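Local coordinates for protein cysteine desulfurase (Stenotrophomonas maltophilia, PDB 6WCI) that probably removes sulfur from L-cysteine to give L-alanine, using pyridoxal 5'-phosphate, and hands the sulfur to a carrier, at residues A23-D27 against N320-R324; V29-F33 against F404-E410; L329-T333 against K351-V355. All coordinates share one frame; numbering follows the deposited sequence.

All three contacts lie on the same side of the chain's centre, in the part built round the six-stranded mixed sheet of this class-V aminotransferase fold. Contacts 1 and 2 share helix 26-30 and have centres about 10 Å apart. Their segments alternate along the chain. They touch through Arg324, which reaches the backbone of 404-410, and both meet the same sulfate. Contact 3 is centred about 15 Å from each of the others. It shares helix 318-336 with contact 1 and is nested inside the loop closed by contact 2, which it meets through His331 and His408. Contacts 1 and 2 tie the N-terminal segment to helices 318-336 and 408-422; contact 3 packs helix 318-336 on the sheet.

Contact 1: A23-D27 against N320-R324; sequences APDWD and NVEAR. With SO4 (sulfate ion), chain E.
Arg324 lays its whole side chain along one face of the Trp26 indole, and its guanidinium stacks nearly parallel to the ring, with planes only 6° apart. This is a cation-pi stack, though an off-centre one. It joins the start of the short helix 26-30 to helix 318-336 at the surface of the class-V aminotransferase fold. The two side chains run past each other in opposite directions. Arg324 CB lies above the plane at the CZ2 rim of the six-membered ring, 3.4 Å from Trp26 CZ2. Arg324 CD stands almost straight above the five-membered ring, 3.7 Å from its centroid, and makes a CH-pi contact. The guanidinium ends over Trp26 CB. A bend at chi2 (72°) lets the arginine chain follow the indole.

Pro24 CG covers the opposite face near its rim, so the indole has Arg324 on one side and Pro24 on the other. Pro24 CG also rests on Asn320 CB at 3.9 Å. The amide end of Asn320 turns back to its own helix, where ND2 donates to Leu316 O. At the indole edge, Trp26 CZ2 meets Asn320 O at 3.4 Å. This oxygen also accepts the helix bond from Arg324 N. Trp26 CH2 packs on Val321 CG2.

The far end of Arg324 is held by several acceptors. NE donates to Phe404 O, and NH2 makes a weak bond to Asn406 O. A sulfate, probably from the crystallisation liquor, lies at the guanidinium edge. Arg324 NH2 donates to sulfate O2 at 2.9 Å and, weakly, to sulfate O1 at 3.4 Å.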
# COMPACT_ATOMS: atom_id res chain seq x y z
N ALA B 23 12.55 -22.05 -25.63
CA ALA B 23 13.47 -22.41 -24.56
C ALA B 23 14.37 -21.23 -24.19
O ALA B 23 14.98 -20.62 -25.07
CB ALA B 23 14.32 -23.61 -24.96
N PRO B 24 14.43 -20.89 -22.89
CA PRO B 24 15.34 -19.82 -22.45
C PRO B 24 16.64 -20.35 -21.86
O PRO B 24 16.68 -21.46 -21.31
CB PRO B 24 14.52 -19.07 -21.39
CG PRO B 24 13.26 -19.92 -21.16
CD PRO B 24 13.47 -21.24 -21.84
N ASP B 25 17.71 -19.56 -21.96
CA ASP B 25 18.99 -19.87 -21.34
C ASP B 25 18.88 -19.56 -19.86
O ASP B 25 18.96 -18.39 -19.45
CB ASP B 25 20.11 -19.06 -22.00
CG ASP B 25 21.47 -19.26 -21.34
OD1 ASP B 25 21.61 -20.15 -20.47
OD2 ASP B 25 22.40 -18.51 -21.69
N TRP B 26 18.72 -20.59 -19.04
CA TRP B 26 18.38 -20.37 -17.63
C TRP B 26 19.57 -19.84 -16.83
O TRP B 26 19.38 -19.12 -15.85
CB TRP B 26 17.82 -21.65 -17.01
CG TRP B 26 16.47 -21.99 -17.52
CD1 TRP B 26 16.12 -23.05 -18.30
CD2 TRP B 26 15.26 -21.24 -17.30
NE1 TRP B 26 14.77 -23.02 -18.57
CE2 TRP B 26 14.22 -21.91 -17.97
CE3 TRP B 26 14.96 -20.07 -16.59
CZ2 TRP B 26 12.90 -21.45 -17.96
CZ3 TRP B 26 13.65 -19.61 -16.58
CH2 TRP B 26 12.64 -20.30 -17.26
N ASP B 27 20.80 -20.19 -17.23
CA ASP B 27 21.98 -19.62 -16.58
C ASP B 27 22.04 -18.11 -16.78
O ASP B 27 22.37 -17.37 -15.85
CB ASP B 27 23.24 -20.29 -17.13
CG ASP B 27 23.31 -21.75 -16.78
OD1 ASP B 27 23.31 -22.06 -15.57
OD2 ASP B 27 23.34 -22.60 -17.71
N ASN B 320 7.26 -21.56 -19.99
CA ASN B 320 8.66 -21.95 -19.85
C ASN B 320 9.07 -21.99 -18.38
O ASN B 320 9.84 -22.86 -17.96
CB ASN B 320 9.56 -20.98 -20.62
CG ASN B 320 9.41 -21.12 -22.12
OD1 ASN B 320 9.27 -22.22 -22.65
ND2 ASN B 320 9.44 -19.99 -22.83
N VAL B 321 8.55 -21.06 -17.57
CA VAL B 321 8.85 -21.05 -16.14
C VAL B 321 8.26 -22.27 -15.46
O VAL B 321 8.91 -22.92 -14.63
CB VAL B 321 8.33 -19.75 -15.50
CG1 VAL B 321 8.23 -19.91 -14.00
CG2 VAL B 321 9.25 -18.58 -15.83
N GLU B 322 7.00 -22.59 -15.77
CA GLU B 322 6.35 -23.75 -15.17
C GLU B 322 7.13 -25.03 -15.47
O GLU B 322 7.32 -25.87 -14.59
CB GLU B 322 4.92 -23.86 -15.68
CG GLU B 322 4.25 -25.18 -15.38
CD GLU B 322 2.82 -25.24 -15.89
OE1 GLU B 322 2.41 -24.31 -16.62
OE2 GLU B 322 2.11 -26.21 -15.56
N ALA B 323 7.61 -25.16 -16.71
CA ALA B 323 8.39 -26.35 -17.08
C ALA B 323 9.72 -26.38 -16.33
O ALA B 323 10.15 -27.43 -15.87
CB ALA B 323 8.61 -26.38 -18.59
N ARG B 324 10.36 -25.22 -16.19
CA ARG B 324 11.64 -25.16 -15.48
C ARG B 324 11.47 -25.55 -14.02
O ARG B 324 12.23 -26.37 -13.49
CB ARG B 324 12.23 -23.76 -15.60
CG ARG B 324 13.32 -23.45 -14.61
CD ARG B 324 14.60 -24.20 -14.94
NE ARG B 324 15.74 -23.65 -14.22
CZ ARG B 324 16.98 -24.12 -14.32
NH1 ARG B 324 17.23 -25.15 -15.11
NH2 ARG B 324 17.98 -23.56 -13.64
S SO4 E . 21.00 -25.60 -13.87
O1 SO4 E . 21.28 -24.20 -14.18
O2 SO4 E . 19.89 -25.68 -12.93
O3 SO4 E . 22.18 -26.21 -13.24
O4 SO4 E . 20.64 -26.27 -15.11

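Contact 2: V29-F33 against F404-E410. With SO4 (sulfate ion), chain E.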
# COMPACT_ATOMS: atom_id res chain seq x y z
N VAL B 29 19.42 -16.24 -17.34
CA VAL B 29 18.28 -15.66 -16.63
C VAL B 29 18.63 -15.39 -15.17
O VAL B 29 18.34 -14.31 -14.63
CB VAL B 29 17.04 -16.56 -16.75
CG1 VAL B 29 15.88 -16.00 -15.92
CG2 VAL B 29 16.61 -16.71 -18.21
N ARG B 30 19.26 -16.36 -14.50
CA ARG B 30 19.66 -16.20 -13.10
C ARG B 30 20.61 -15.02 -12.90
O ARG B 30 20.63 -14.43 -11.81
CB ARG B 30 20.32 -17.50 -12.61
CG ARG B 30 21.08 -17.37 -11.28
CD ARG B 30 21.71 -18.69 -10.80
NE ARG B 30 22.42 -18.49 -9.55
CZ ARG B 30 21.92 -18.72 -8.34
NH1 ARG B 30 20.68 -19.19 -8.17
NH2 ARG B 30 22.69 -18.49 -7.28
N LEU B 31 21.41 -14.67 -13.90
CA LEU B 31 22.33 -13.54 -13.73
C LEU B 31 21.60 -12.21 -13.67
O LEU B 31 22.20 -11.20 -13.27
CB LEU B 31 23.36 -13.51 -14.86
CG LEU B 31 24.24 -14.75 -15.00
CD1 LEU B 31 25.25 -14.55 -16.12
CD2 LEU B 31 24.94 -15.08 -13.70
N ASP B 32 20.32 -12.17 -14.06
CA ASP B 32 19.53 -10.95 -13.94
C ASP B 32 19.22 -10.58 -12.51
O ASP B 32 18.76 -9.47 -12.27
CB ASP B 32 18.22 -11.09 -14.71
CG ASP B 32 18.38 -10.89 -16.18
OD1 ASP B 32 19.33 -10.18 -16.58
OD2 ASP B 32 17.57 -11.44 -16.95
N PHE B 33 19.45 -11.48 -11.55
CA PHE B 33 19.03 -11.31 -10.17
C PHE B 33 20.24 -11.01 -9.30
O PHE B 33 20.91 -11.94 -8.83
CB PHE B 33 18.29 -12.56 -9.68
CG PHE B 33 16.99 -12.81 -10.40
CD1 PHE B 33 16.98 -13.42 -11.65
CD2 PHE B 33 15.78 -12.44 -9.83
CE1 PHE B 33 15.77 -13.65 -12.33
CE2 PHE B 33 14.56 -12.67 -10.48
CZ PHE B 33 14.56 -13.27 -11.73
N PHE B 404 12.46 -20.30 -10.60
CA PHE B 404 13.12 -20.66 -11.85
C PHE B 404 14.60 -20.27 -11.83
O PHE B 404 15.41 -20.93 -12.50
CB PHE B 404 12.41 -20.01 -13.03
CG PHE B 404 12.33 -18.51 -12.94
CD1 PHE B 404 13.38 -17.71 -13.38
CD2 PHE B 404 11.20 -17.89 -12.41
CE1 PHE B 404 13.30 -16.32 -13.30
CE2 PHE B 404 11.12 -16.52 -12.31
CZ PHE B 404 12.17 -15.73 -12.76
N TYR B 405 14.98 -19.23 -11.08
CA TYR B 405 16.37 -18.81 -10.99
C TYR B 405 17.20 -19.65 -10.02
O TYR B 405 18.40 -19.42 -9.90
CB TYR B 405 16.47 -17.32 -10.60
CG TYR B 405 15.59 -16.90 -9.45
CD1 TYR B 405 15.90 -17.24 -8.15
CD2 TYR B 405 14.45 -16.13 -9.67
CE1 TYR B 405 15.08 -16.86 -7.09
CE2 TYR B 405 13.63 -15.74 -8.63
CZ TYR B 405 13.95 -16.09 -7.34
OH TYR B 405 13.12 -15.71 -6.29
N ASN B 406 16.59 -20.59 -9.31
CA ASN B 406 17.38 -21.58 -8.61
C ASN B 406 17.96 -22.57 -9.61
O ASN B 406 17.56 -22.62 -10.78
CB ASN B 406 16.55 -22.31 -7.56
CG ASN B 406 16.13 -21.40 -6.42
OD1 ASN B 406 14.94 -21.24 -6.15
ND2 ASN B 406 17.11 -20.81 -5.75
N THR B 407 18.92 -23.38 -9.15
CA THR B 407 19.65 -24.28 -10.03
C THR B 407 19.66 -25.70 -9.46
O THR B 407 19.41 -25.91 -8.27
CB THR B 407 21.10 -23.82 -10.23
OG1 THR B 407 21.83 -23.98 -9.01
CG2 THR B 407 21.15 -22.35 -10.66
N HIS B 408 19.96 -26.66 -10.34
CA HIS B 408 20.12 -28.04 -9.90
C HIS B 408 21.33 -28.20 -8.98
O HIS B 408 21.29 -29.01 -8.04
CB HIS B 408 20.26 -28.96 -11.11
CG HIS B 408 19.00 -29.06 -11.92
ND1 HIS B 408 17.86 -29.67 -11.45
CD2 HIS B 408 18.70 -28.61 -13.17
CE1 HIS B 408 16.91 -29.60 -12.37
NE2 HIS B 408 17.40 -28.95 -13.42
N ALA B 409 22.37 -27.40 -9.22
CA ALA B 409 23.54 -27.40 -8.34
C ALA B 409 23.16 -26.98 -6.92
O ALA B 409 23.58 -27.61 -5.95
CB ALA B 409 24.61 -26.48 -8.91
N GLU B 410 22.36 -25.91 -6.79
CA GLU B 410 21.88 -25.51 -5.47
C GLU B 410 21.11 -26.63 -4.80
O GLU B 410 21.24 -26.85 -3.59
CB GLU B 410 21.01 -24.26 -5.58
CG GLU B 410 21.78 -22.95 -5.74
CD GLU B 410 20.83 -21.80 -5.96
OE1 GLU B 410 19.68 -22.09 -6.36
OE2 GLU B 410 21.22 -20.63 -5.72
S SO4 E . 21.00 -25.60 -13.87
O1 SO4 E . 21.28 -24.20 -14.18
O2 SO4 E . 19.89 -25.68 -12.93
O3 SO4 E . 22.18 -26.21 -13.24
O4 SO4 E . 20.64 -26.27 -15.11
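A capping box at the start of helix 408-422 receives Arg30, and an aromatic cluster packs beside it. Arg30, on the N-terminal segment, reaches across with its chain extended from CG to NE, and CG anti to the backbone N (chi1 166°). This carries the guanidinium over to the capping box. Arg30 NH1 donates to Tyr405 O at 2.9 Å, close to the guanidinium plane and with an N-H...O angle of 152°. The same NH1 forms a salt bridge with Glu410 OE2, also 2.9 Å long. NH2 reaches OE2 as well, but both hydrogen bonds to OE2 are weak by angle. The carboxylate stands nearly perpendicular to the guanidinium. Arg30 CD packs against Thr407 CG2.

The other carboxylate oxygen, Glu410 OE1, has two donors: Asn406 ND2 and Thr407 N, from opposite faces of the carboxylate plane. In return, Thr407 OG1 accepts from Glu410 N at 3.0 Å. These bonds should limit rotation of the carboxylate and set OE2 toward Arg30.

Phe33, Phe404 and Tyr405 form the cluster. Tyr405 CD2 lies over one face of Phe33, 3.5 Å from Phe33 CZ and toward the rim. The rings meet obliquely, with planes at 42°. Phe404 CZ touches Phe33 CZ at 3.6 Å, also obliquely. Val29 CG1 meets the edge of the Phe404 ring at CE1. The Tyr405 hydroxyl has its partners outside, at Asn50 and Gln55.

The sulfate takes a hydrogen bond from His408 N, 2.8 Å to O2. A backbone N-H in the first turn offered to an anion is typical of a helix N-terminus, here one with a Thr-Glu capping box.

Contact 3: L329-T333 against K351-V355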
# COMPACT_ATOMS: atom_id res chain seq x y z
N LEU B 329 11.54 -29.05 -9.23
CA LEU B 329 10.75 -29.78 -8.23
C LEU B 329 11.05 -31.27 -8.28
O LEU B 329 11.33 -31.90 -7.25
CB LEU B 329 9.26 -29.53 -8.45
CG LEU B 329 8.38 -30.45 -7.59
CD1 LEU B 329 8.63 -30.18 -6.12
CD2 LEU B 329 6.88 -30.35 -7.92
N ALA B 330 10.99 -31.86 -9.48
CA ALA B 330 11.19 -33.30 -9.62
C ALA B 330 12.58 -33.72 -9.14
O ALA B 330 12.72 -34.73 -8.44
CB ALA B 330 10.97 -33.72 -11.07
N HIS B 331 13.61 -32.95 -9.49
CA HIS B 331 14.95 -33.24 -8.98
C HIS B 331 14.98 -33.10 -7.46
O HIS B 331 15.46 -33.99 -6.75
CB HIS B 331 15.98 -32.31 -9.64
CG HIS B 331 17.38 -32.49 -9.13
ND1 HIS B 331 18.38 -31.57 -9.39
CD2 HIS B 331 17.95 -33.46 -8.38
CE1 HIS B 331 19.50 -31.98 -8.81
NE2 HIS B 331 19.26 -33.12 -8.19
N PHE B 332 14.43 -32.00 -6.94
CA PHE B 332 14.45 -31.77 -5.50
C PHE B 332 13.64 -32.82 -4.75
O PHE B 332 14.01 -33.22 -3.65
CB PHE B 332 13.92 -30.37 -5.19
CG PHE B 332 13.91 -30.03 -3.73
CD1 PHE B 332 12.84 -30.39 -2.92
CD2 PHE B 332 14.97 -29.35 -3.16
CE1 PHE B 332 12.83 -30.07 -1.57
CE2 PHE B 332 14.96 -29.03 -1.81
CZ PHE B 332 13.90 -29.39 -1.02
N THR B 333 12.51 -33.24 -5.32
CA THR B 333 11.66 -34.20 -4.63
C THR B 333 12.27 -35.60 -4.68
O THR B 333 12.23 -36.34 -3.69
CB THR B 333 10.25 -34.22 -5.24
OG1 THR B 333 9.63 -32.93 -5.07
CG2 THR B 333 9.38 -35.29 -4.59
N LYS B 351 1.40 -30.01 -9.00
CA LYS B 351 2.00 -29.31 -7.88
C LYS B 351 2.97 -28.25 -8.39
O LYS B 351 3.64 -28.45 -9.40
CB LYS B 351 2.71 -30.33 -6.97
CG LYS B 351 2.96 -29.91 -5.54
CD LYS B 351 3.70 -31.01 -4.79
CE LYS B 351 4.92 -30.46 -4.10
NZ LYS B 351 4.94 -30.71 -2.64
N ALA B 352 3.03 -27.12 -7.68
CA ALA B 352 4.08 -26.14 -7.91
C ALA B 352 5.31 -26.48 -7.06
O ALA B 352 5.24 -27.30 -6.14
CB ALA B 352 3.58 -24.72 -7.59
N ALA B 353 6.44 -25.83 -7.35
CA ALA B 353 7.72 -26.19 -6.74
C ALA B 353 7.83 -25.73 -5.28
O ALA B 353 8.76 -25.03 -4.88
CB ALA B 353 8.88 -25.64 -7.57
N VAL B 354 6.89 -26.19 -4.47
CA VAL B 354 6.87 -25.91 -3.03
C VAL B 354 6.83 -27.25 -2.30
O VAL B 354 5.98 -28.09 -2.60
CB VAL B 354 5.66 -25.03 -2.65
CG1 VAL B 354 5.56 -24.87 -1.14
CG2 VAL B 354 5.77 -23.67 -3.34
N VAL B 355 7.74 -27.44 -1.36
CA VAL B 355 7.86 -28.70 -0.63
C VAL B 355 7.90 -28.40 0.86
O VAL B 355 8.89 -27.84 1.36
CB VAL B 355 9.10 -29.51 -1.04
CG1 VAL B 355 9.22 -30.75 -0.18
CG2 VAL B 355 9.04 -29.87 -2.53
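Leu329 is the main bump. It projects from helix 318-336 into a hollow shaped by the backbone bend at 351-353 and by the first residues of strand 354-359. Its two methyls divide the work. Leu329 CD1 points along the strand and packs on Val355 CG2 at 3.6 Å. Leu329 CD2 reaches the bend, where it lies 3.9 Å from Ala352 O and also meets Lys351 O. The base of the side chain is covered too, as Leu329 CB meets Ala353 CB at 4.0 Å. Ala353 is the centre of an inverse gamma turn, and its CA lies 4.9 Å from Leu329 CA, the closest such pair.

Val355 is the bump from the strand side. Its CG2 enters a notch between Leu329 and Phe332, with Thr333 OG1 also against it at 4.0 Å. Phe332 CE1 presses on Val355 CB at 3.8 Å, meeting it obliquely to the ring. CG of Phe332 is anti to the backbone N (chi1 -180°), which turns the ring toward Val355. Phe332 also touches Ala400 of the neighbouring strand 397-401.

Hydrogen bonds run within each segment or close by. Thr333 OG1 donates to Leu329 O at 3.0 Å, from above the carbonyl plane. Thr333 N bonds to the same oxygen. The Lys351 chain lies near Leu329 CD1 and folds back along its own segment. Its NZ donates to Val354 O at 2.8 Å, in the carbonyl plane, and to Gly346 O.

This is helix-on-sheet packing: helix 318-336 lies on a face of the mostly antiparallel six-stranded sheet, over strand 354-359, as in the smaller domain of fold-type I PLP enzymes.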